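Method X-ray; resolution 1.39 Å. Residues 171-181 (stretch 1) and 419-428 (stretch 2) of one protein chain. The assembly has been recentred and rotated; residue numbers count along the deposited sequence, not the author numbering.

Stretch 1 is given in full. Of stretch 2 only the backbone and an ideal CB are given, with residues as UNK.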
ATOM      1  N   ASP A 171      11.685  17.307   1.798  1.00 19.19           N
ATOM      2  CA  ASP A 171      11.694  18.264   0.690  1.00 22.19           C
ATOM      3  C   ASP A 171      10.791  17.785  -0.445  1.00 23.84           C
ATOM      4  O   ASP A 171       9.894  18.514  -0.913  1.00 23.50           O
ATOM      5  CB  ASP A 171      13.131  18.432   0.195  1.00 29.22           C
ATOM      6  CG  ASP A 171      13.269  19.517  -0.853  1.00 41.59           C
ATOM      7  OD1 ASP A 171      13.234  20.711  -0.488  1.00 48.18           O
ATOM      8  OD2 ASP A 171      13.419  19.171  -2.043  1.00 47.01           O
ATOM      9  N   MET A 172      10.999  16.532  -0.867  1.00 20.77           N
ATOM     10  CA  MET A 172      10.214  15.918  -1.933  1.00 21.56           C
ATOM     11  C   MET A 172       8.732  15.869  -1.571  1.00 19.67           C
ATOM     12  O   MET A 172       7.863  16.239  -2.373  1.00 16.41           O
ATOM     13  CB  MET A 172      10.766  14.510  -2.175  1.00 21.73           C
ATOM     14  CG  MET A 172       9.847  13.565  -2.915  1.00 22.83           C
ATOM     15  SD  MET A 172      10.320  11.854  -2.591  1.00 26.91           S
ATOM     16  CE  MET A 172       9.216  10.990  -3.711  1.00 28.45           C
ATOM     17  N   LEU A 173       8.423  15.421  -0.353  1.00 18.64           N
ATOM     18  CA  LEU A 173       7.031  15.263   0.045  1.00 16.08           C
ATOM     19  C   LEU A 173       6.355  16.604   0.317  1.00 16.96           C
ATOM     20  O   LEU A 173       5.155  16.749   0.062  1.00 17.17           O
ATOM     21  CB  LEU A 173       6.935  14.319   1.249  1.00 16.19           C
ATOM     22  CG  LEU A 173       7.198  12.846   0.900  1.00 17.37           C
ATOM     23  CD1 LEU A 173       7.114  11.931   2.116  1.00 18.37           C
ATOM     24  CD2 LEU A 173       6.211  12.389  -0.149  1.00 18.62           C
ATOM     25  N   ASP A 174       7.089  17.595   0.828  1.00 16.92           N
ATOM     26  CA  ASP A 174       6.502  18.920   0.978  1.00 16.39           C
ATOM     27  C   ASP A 174       6.088  19.466  -0.372  1.00 16.23           C
ATOM     28  O   ASP A 174       4.999  20.038  -0.514  1.00 19.42           O
ATOM     29  CB  ASP A 174       7.505  19.877   1.614  1.00 16.49           C
ATOM     30  CG  ASP A 174       7.556  19.771   3.127  1.00 23.06           C
ATOM     31  OD1 ASP A 174       6.779  18.994   3.728  1.00 21.57           O
ATOM     32  OD2 ASP A 174       8.390  20.504   3.712  1.00 25.46           O
ATOM     33  N   THR A 175       6.943  19.296  -1.384  1.00 17.54           N
ATOM     34  CA  THR A 175       6.575  19.752  -2.722  1.00 17.17           C
ATOM     35  C   THR A 175       5.322  19.034  -3.222  1.00 20.92           C
ATOM     36  O   THR A 175       4.367  19.669  -3.710  1.00 20.42           O
ATOM     37  CB  THR A 175       7.762  19.534  -3.657  1.00 19.01           C
ATOM     38  OG1 THR A 175       8.833  20.388  -3.241  1.00 21.87           O
ATOM     39  CG2 THR A 175       7.390  19.826  -5.122  1.00 21.49           C
ATOM     40  N   ILE A 176       5.297  17.702  -3.098  1.00 18.07           N
ATOM     41  CA  ILE A 176       4.144  16.944  -3.582  1.00 17.36           C
ATOM     42  C   ILE A 176       2.868  17.343  -2.847  1.00 15.66           C
ATOM     43  O   ILE A 176       1.811  17.526  -3.465  1.00 18.85           O
ATOM     44  CB  ILE A 176       4.417  15.429  -3.498  1.00 16.55           C
ATOM     45  CG1 ILE A 176       5.408  15.040  -4.584  1.00 17.10           C
ATOM     46  CG2 ILE A 176       3.127  14.646  -3.671  1.00 22.01           C
ATOM     47  CD1 ILE A 176       6.027  13.679  -4.399  1.00 18.91           C
ATOM     48  N   PHE A 177       2.927  17.467  -1.523  1.00 17.15           N
ATOM     49  CA  PHE A 177       1.696  17.730  -0.787  1.00 18.26           C
ATOM     50  C   PHE A 177       1.241  19.177  -0.913  1.00 18.47           C
ATOM     51  O   PHE A 177       0.039  19.446  -0.820  1.00 21.06           O
ATOM     52  CB  PHE A 177       1.797  17.271   0.670  1.00 17.35           C
ATOM     53  CG  PHE A 177       1.730  15.772   0.835  1.00 16.60           C
ATOM     54  CD1 PHE A 177       0.575  15.068   0.486  1.00 17.51           C
ATOM     55  CD2 PHE A 177       2.813  15.068   1.325  1.00 19.15           C
ATOM     56  CE1 PHE A 177       0.516  13.678   0.634  1.00 19.29           C
ATOM     57  CE2 PHE A 177       2.757  13.679   1.466  1.00 19.76           C
ATOM     58  CZ  PHE A 177       1.598  12.989   1.120  1.00 19.77           C
ATOM     59  N   THR A 178       2.169  20.109  -1.147  1.00 17.95           N
ATOM     60  CA  THR A 178       1.759  21.455  -1.513  1.00 16.73           C
ATOM     61  C   THR A 178       1.000  21.436  -2.828  1.00 23.04           C
ATOM     62  O   THR A 178      -0.003  22.144  -2.984  1.00 19.58           O
ATOM     63  CB  THR A 178       2.992  22.359  -1.594  1.00 22.61           C
ATOM     64  OG1 THR A 178       3.581  22.475  -0.293  1.00 27.23           O
ATOM     65  CG2 THR A 178       2.616  23.757  -2.106  1.00 24.53           C
ATOM     66  N   GLU A 179       1.446  20.605  -3.779  1.00 18.18           N
ATOM     67  CA  GLU A 179       0.683  20.457  -5.015  1.00 20.19           C
ATOM     68  C   GLU A 179      -0.681  19.820  -4.763  1.00 20.89           C
ATOM     69  O   GLU A 179      -1.688  20.249  -5.337  1.00 20.62           O
ATOM     70  CB  GLU A 179       1.499  19.672  -6.044  1.00 19.26           C
ATOM     71  CG  GLU A 179       2.591  20.500  -6.699  1.00 21.48           C
ATOM     72  CD  GLU A 179       3.775  19.682  -7.196  1.00 32.87           C
ATOM     73  OE1 GLU A 179       3.817  18.457  -6.952  1.00 30.12           O
ATOM     74  OE2 GLU A 179       4.663  20.268  -7.852  1.00 33.79           O
ATOM     75  N   VAL A 180      -0.735  18.789  -3.920  1.00 17.91           N
ATOM     76  CA  VAL A 180      -2.021  18.205  -3.539  1.00 16.76           C
ATOM     77  C   VAL A 180      -2.966  19.291  -3.042  1.00 17.59           C
ATOM     78  O   VAL A 180      -4.102  19.418  -3.520  1.00 18.10           O
ATOM     79  CB  VAL A 180      -1.834  17.084  -2.495  1.00 22.34           C
ATOM     80  CG1 VAL A 180      -3.161  16.745  -1.835  1.00 23.45           C
ATOM     81  CG2 VAL A 180      -1.224  15.848  -3.129  1.00 24.64           C
ATOM     82  N   LYS A 181      -2.506  20.107  -2.093  1.00 19.27           N
ATOM     83  CA  LYS A 181      -3.357  21.164  -1.558  1.00 19.51           C
ATOM     84  C   LYS A 181      -3.787  22.117  -2.665  1.00 21.80           C
ATOM     85  O   LYS A 181      -4.987  22.287  -2.931  1.00 24.48           O
ATOM     86  CB  LYS A 181      -2.636  21.922  -0.439  1.00 19.84           C
ATOM     87  CG  LYS A 181      -3.498  22.964   0.273  1.00 34.11           C
ATOM     88  CD  LYS A 181      -3.420  24.332  -0.408  1.00 39.49           C
ATOM     89  CE  LYS A 181      -4.712  25.117  -0.250  1.00 45.91           C
ATOM     90  NZ  LYS A 181      -4.511  26.545  -0.590  1.00 44.34           N
ATOM     91  N   UNK A 419       2.484   6.372   6.154  1.00 14.07           N
ATOM     92  CA  UNK A 419       1.333   6.915   5.441  1.00 12.96           C
ATOM     93  C   UNK A 419       1.655   7.522   4.072  1.00 13.03           C
ATOM     94  O   UNK A 419       0.864   7.300   3.131  1.00 12.92           O
ATOM     95  CB  UNK A 419       0.665   7.981   6.312  1.00 12.96           C
ATOM     96  N   UNK A 420       2.745   8.284   3.881  1.00 13.24           N
ATOM     97  CA  UNK A 420       2.959   8.895   2.558  1.00 15.33           C
ATOM     98  C   UNK A 420       2.984   7.886   1.420  1.00 16.65           C
ATOM     99  O   UNK A 420       2.599   8.240   0.295  1.00 16.27           O
ATOM    100  CB  UNK A 420       4.273   9.679   2.556  1.00 15.33           C
ATOM    101  N   UNK A 421       3.400   6.635   1.684  1.00 14.66           N
ATOM    102  CA  UNK A 421       3.493   5.656   0.607  1.00 15.49           C
ATOM    103  C   UNK A 421       2.150   5.433  -0.079  1.00 14.93           C
ATOM    104  O   UNK A 421       2.122   5.188  -1.290  1.00 14.20           O
ATOM    105  CB  UNK A 421       4.025   4.328   1.149  1.00 15.49           C
ATOM    106  N   UNK A 422       1.032   5.542   0.652  1.00 13.79           N
ATOM    107  CA  UNK A 422      -0.262   5.365  -0.008  1.00 12.42           C
ATOM    108  C   UNK A 422      -0.434   6.381  -1.132  1.00 12.80           C
ATOM    109  O   UNK A 422      -0.757   6.017  -2.279  1.00 15.09           O
ATOM    110  CB  UNK A 422      -1.404   5.496   1.002  1.00 12.42           C
ATOM    111  N   UNK A 423      -0.168   7.659  -0.834  1.00 12.91           N
ATOM    112  CA  UNK A 423      -0.301   8.678  -1.865  1.00 14.09           C
ATOM    113  C   UNK A 423       0.737   8.491  -2.943  1.00 14.87           C
ATOM    114  O   UNK A 423       0.419   8.634  -4.129  1.00 14.36           O
ATOM    115  CB  UNK A 423      -0.184  10.078  -1.260  1.00 14.09           C
ATOM    116  N   UNK A 424       1.966   8.126  -2.564  1.00 13.11           N
ATOM    117  CA  UNK A 424       2.973   7.905  -3.589  1.00 13.83           C
ATOM    118  C   UNK A 424       2.491   6.831  -4.553  1.00 14.86           C
ATOM    119  O   UNK A 424       2.607   6.983  -5.778  1.00 13.67           O
ATOM    120  CB  UNK A 424       4.312   7.510  -2.963  1.00 13.83           C
ATOM    121  N   UNK A 425       1.869   5.778  -4.012  1.00 13.26           N
ATOM    122  CA  UNK A 425       1.378   4.721  -4.870  1.00 13.94           C
ATOM    123  C   UNK A 425       0.408   5.271  -5.891  1.00 12.62           C
ATOM    124  O   UNK A 425       0.557   5.047  -7.098  1.00 13.51           O
ATOM    125  CB  UNK A 425       0.713   3.619  -4.042  1.00 13.94           C
ATOM    126  N   UNK A 426      -0.554   6.075  -5.419  1.00 12.72           N
ATOM    127  CA  UNK A 426      -1.559   6.614  -6.333  1.00 14.01           C
ATOM    128  C   UNK A 426      -0.913   7.470  -7.409  1.00 14.00           C
ATOM    129  O   UNK A 426      -1.300   7.410  -8.593  1.00 13.22           O
ATOM    130  CB  UNK A 426      -2.599   7.433  -5.565  1.00 14.01           C
ATOM    131  N   UNK A 427       0.094   8.263  -7.023  1.00 13.30           N
ATOM    132  CA  UNK A 427       0.654   9.194  -7.988  1.00 13.60           C
ATOM    133  C   UNK A 427       1.521   8.447  -8.986  1.00 13.79           C
ATOM    134  O   UNK A 427       1.461   8.719 -10.198  1.00 13.75           O
ATOM    135  CB  UNK A 427       1.463  10.286  -7.284  1.00 13.60           C
ATOM    136  N   UNK A 428       2.234   7.409  -8.513  1.00 13.70           N
ATOM    137  CA  UNK A 428       2.971   6.577  -9.457  1.00 15.42           C
ATOM    138  C   UNK A 428       2.004   5.874 -10.392  1.00 13.22           C
ATOM    139  O   UNK A 428       2.265   5.766 -11.602  1.00 14.04           O
ATOM    140  CB  UNK A 428       3.841   5.556  -8.721  1.00 15.42           C
TER

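Stretch 1 is a helix that presents Met 172, Leu 173, Ile 176, Phe 177 and Val 180 to stretch 2. This surface is apolar and offers no charge. The two helix axes approach to 12.0 Å at an angle of 68°.

Position 419 has its CA-to-CB bond sideways, with nothing of stretch 1 within 5.5 Å of the ideal CB. Stretch 1 sets no preference here. The residue is Phe 419, and the end of its ring leads away from stretch 1.

Position 420 points toward stretch 1. Its ideal CB lies 3.7 Å from CD1 of Leu 173 and 4.4 Å from CE2 of Phe 177. A compact apolar residue such as alanine, valine or proline would suit. Phi of -56° is compatible with proline. The residue is Pro 420. Its CB packs against CD1 of Leu 173 at 3.7 Å.

Position 421 points away, and many residues would fit. It is Thr 421, with chi1 in p; its OG1 is hydrogen-bonded to a residue just outside the stretch. Position 422 is out of reach and equally unconstrained by stretch 1. It is Tyr 422, whose hydroxyl is hydrogen-bonded elsewhere in the structure.

Position 423 points toward stretch 1, and its ideal CB is 4.1 Å from CE1 of Phe 177. Little room remains before that ring, so alanine, serine or cysteine would be natural choices. The residue is Ser 423, with chi1 in m. Its OG lies 4.0 Å from CE1 of Phe 177, at the ring edge and near its plane. The hydroxyl finds its hydrogen bond elsewhere in the structure.

Position 424 starts sideways, and its ideal CB touches nothing of stretch 1. Met 172, Leu 173 and Ile 176 nevertheless leave an apolar hollow that a longer side chain could reach. Leucine, methionine or isoleucine would suit. The residue is Leu 424, in the m, t rotamer. Its CD2 lies 4.0 Å from CD2 of Leu 173, 4.1 Å from CE of Met 172 and 4.2 Å from CD1 of Ile 176. One methyl thus meets three side chains.

Positions 425 and 426 are out of reach of stretch 1, which favours no residue at either. They are Gly 425 and Ser 426.

Position 427 points toward stretch 1, but its ideal CB has no neighbour there within 5.5 Å. A large apolar group could bridge the gap to Ile 176 and Val 180. Phenylalanine, methionine or leucine could serve. The residue is Phe 427, with chi1 in m. Its CE2 is 3.7 Å from CG2 of Ile 176, and its CZ is 3.7 Å from CG2 of Val 180. Both methyls meet the ring obliquely.

Position 428 starts sideways without a close neighbour, so the choice is broad. It is Tyr 428. Its end comes nearer than that start suggests, and OH of Tyr 428 stops 4.7 Å from CE of Met 172.

Stretch 2 (419-428) FPTYSLGSFY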
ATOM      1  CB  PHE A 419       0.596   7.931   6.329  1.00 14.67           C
ATOM      2  CG  PHE A 419      -0.296   7.313   7.370  1.00 15.16           C
ATOM      3  CD1 PHE A 419      -1.380   6.527   7.003  1.00 13.49           C
ATOM      4  CD2 PHE A 419      -0.075   7.557   8.721  1.00 15.90           C
ATOM      5  CE1 PHE A 419      -2.216   5.959   7.980  1.00 17.32           C
ATOM      6  CE2 PHE A 419      -0.904   7.006   9.689  1.00 14.54           C
ATOM      7  CZ  PHE A 419      -1.978   6.209   9.319  1.00 13.75           C
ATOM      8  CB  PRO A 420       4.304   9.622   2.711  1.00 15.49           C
ATOM      9  CG  PRO A 420       4.415   9.902   4.162  1.00 17.61           C
ATOM     10  CD  PRO A 420       3.774   8.723   4.850  1.00 13.44           C
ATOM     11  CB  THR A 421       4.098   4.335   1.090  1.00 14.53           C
ATOM     12  OG1 THR A 421       3.238   3.724   2.059  1.00 16.38           O
ATOM     13  CG2 THR A 421       5.472   4.578   1.696  1.00 20.52           C
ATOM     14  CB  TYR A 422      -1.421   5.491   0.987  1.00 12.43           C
ATOM     15  CG  TYR A 422      -1.498   4.438   2.066  1.00 14.03           C
ATOM     16  CD1 TYR A 422      -2.041   3.182   1.812  1.00 16.59           C
ATOM     17  CD2 TYR A 422      -1.065   4.721   3.352  1.00 16.06           C
ATOM     18  CE1 TYR A 422      -2.133   2.238   2.807  1.00 19.21           C
ATOM     19  CE2 TYR A 422      -1.142   3.778   4.355  1.00 15.97           C
ATOM     20  CZ  TYR A 422      -1.677   2.538   4.076  1.00 18.26           C
ATOM     21  OH  TYR A 422      -1.765   1.599   5.090  1.00 19.11           O
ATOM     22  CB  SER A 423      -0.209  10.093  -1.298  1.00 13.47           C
ATOM     23  OG  SER A 423      -1.383  10.391  -0.568  1.00 15.68           O
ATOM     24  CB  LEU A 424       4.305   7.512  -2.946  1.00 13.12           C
ATOM     25  CG  LEU A 424       5.042   8.580  -2.126  1.00 13.37           C
ATOM     26  CD1 LEU A 424       6.321   8.011  -1.499  1.00 18.84           C
ATOM     27  CD2 LEU A 424       5.364   9.772  -3.000  1.00 22.04           C
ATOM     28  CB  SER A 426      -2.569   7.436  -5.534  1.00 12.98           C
ATOM     29  OG  SER A 426      -3.282   6.627  -4.611  1.00 13.87           O
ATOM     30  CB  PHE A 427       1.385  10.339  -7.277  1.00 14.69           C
ATOM     31  CG  PHE A 427       0.531  11.060  -6.260  1.00 13.89           C
ATOM     32  CD1 PHE A 427      -0.855  11.063  -6.359  1.00 13.87           C
ATOM     33  CD2 PHE A 427       1.117  11.719  -5.186  1.00 15.10           C
ATOM     34  CE1 PHE A 427      -1.647  11.709  -5.407  1.00 13.96           C
ATOM     35  CE2 PHE A 427       0.327  12.371  -4.233  1.00 15.11           C
ATOM     36  CZ  PHE A 427      -1.052  12.363  -4.345  1.00 14.39           C
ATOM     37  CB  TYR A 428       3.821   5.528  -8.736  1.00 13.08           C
ATOM     38  CG  TYR A 428       5.121   6.000  -8.117  1.00 14.75           C
ATOM     39  CD1 TYR A 428       6.104   6.598  -8.881  1.00 17.89           C
ATOM     40  CD2 TYR A 428       5.367   5.802  -6.766  1.00 15.91           C
ATOM     41  CE1 TYR A 428       7.307   7.001  -8.305  1.00 21.01           C
ATOM     42  CE2 TYR A 428       6.550   6.207  -6.185  1.00 23.99           C
ATOM     43  CZ  TYR A 428       7.511   6.798  -6.957  1.00 18.97           C
ATOM     44  OH  TYR A 428       8.695   7.209  -6.382  1.00 28.62           O
TER
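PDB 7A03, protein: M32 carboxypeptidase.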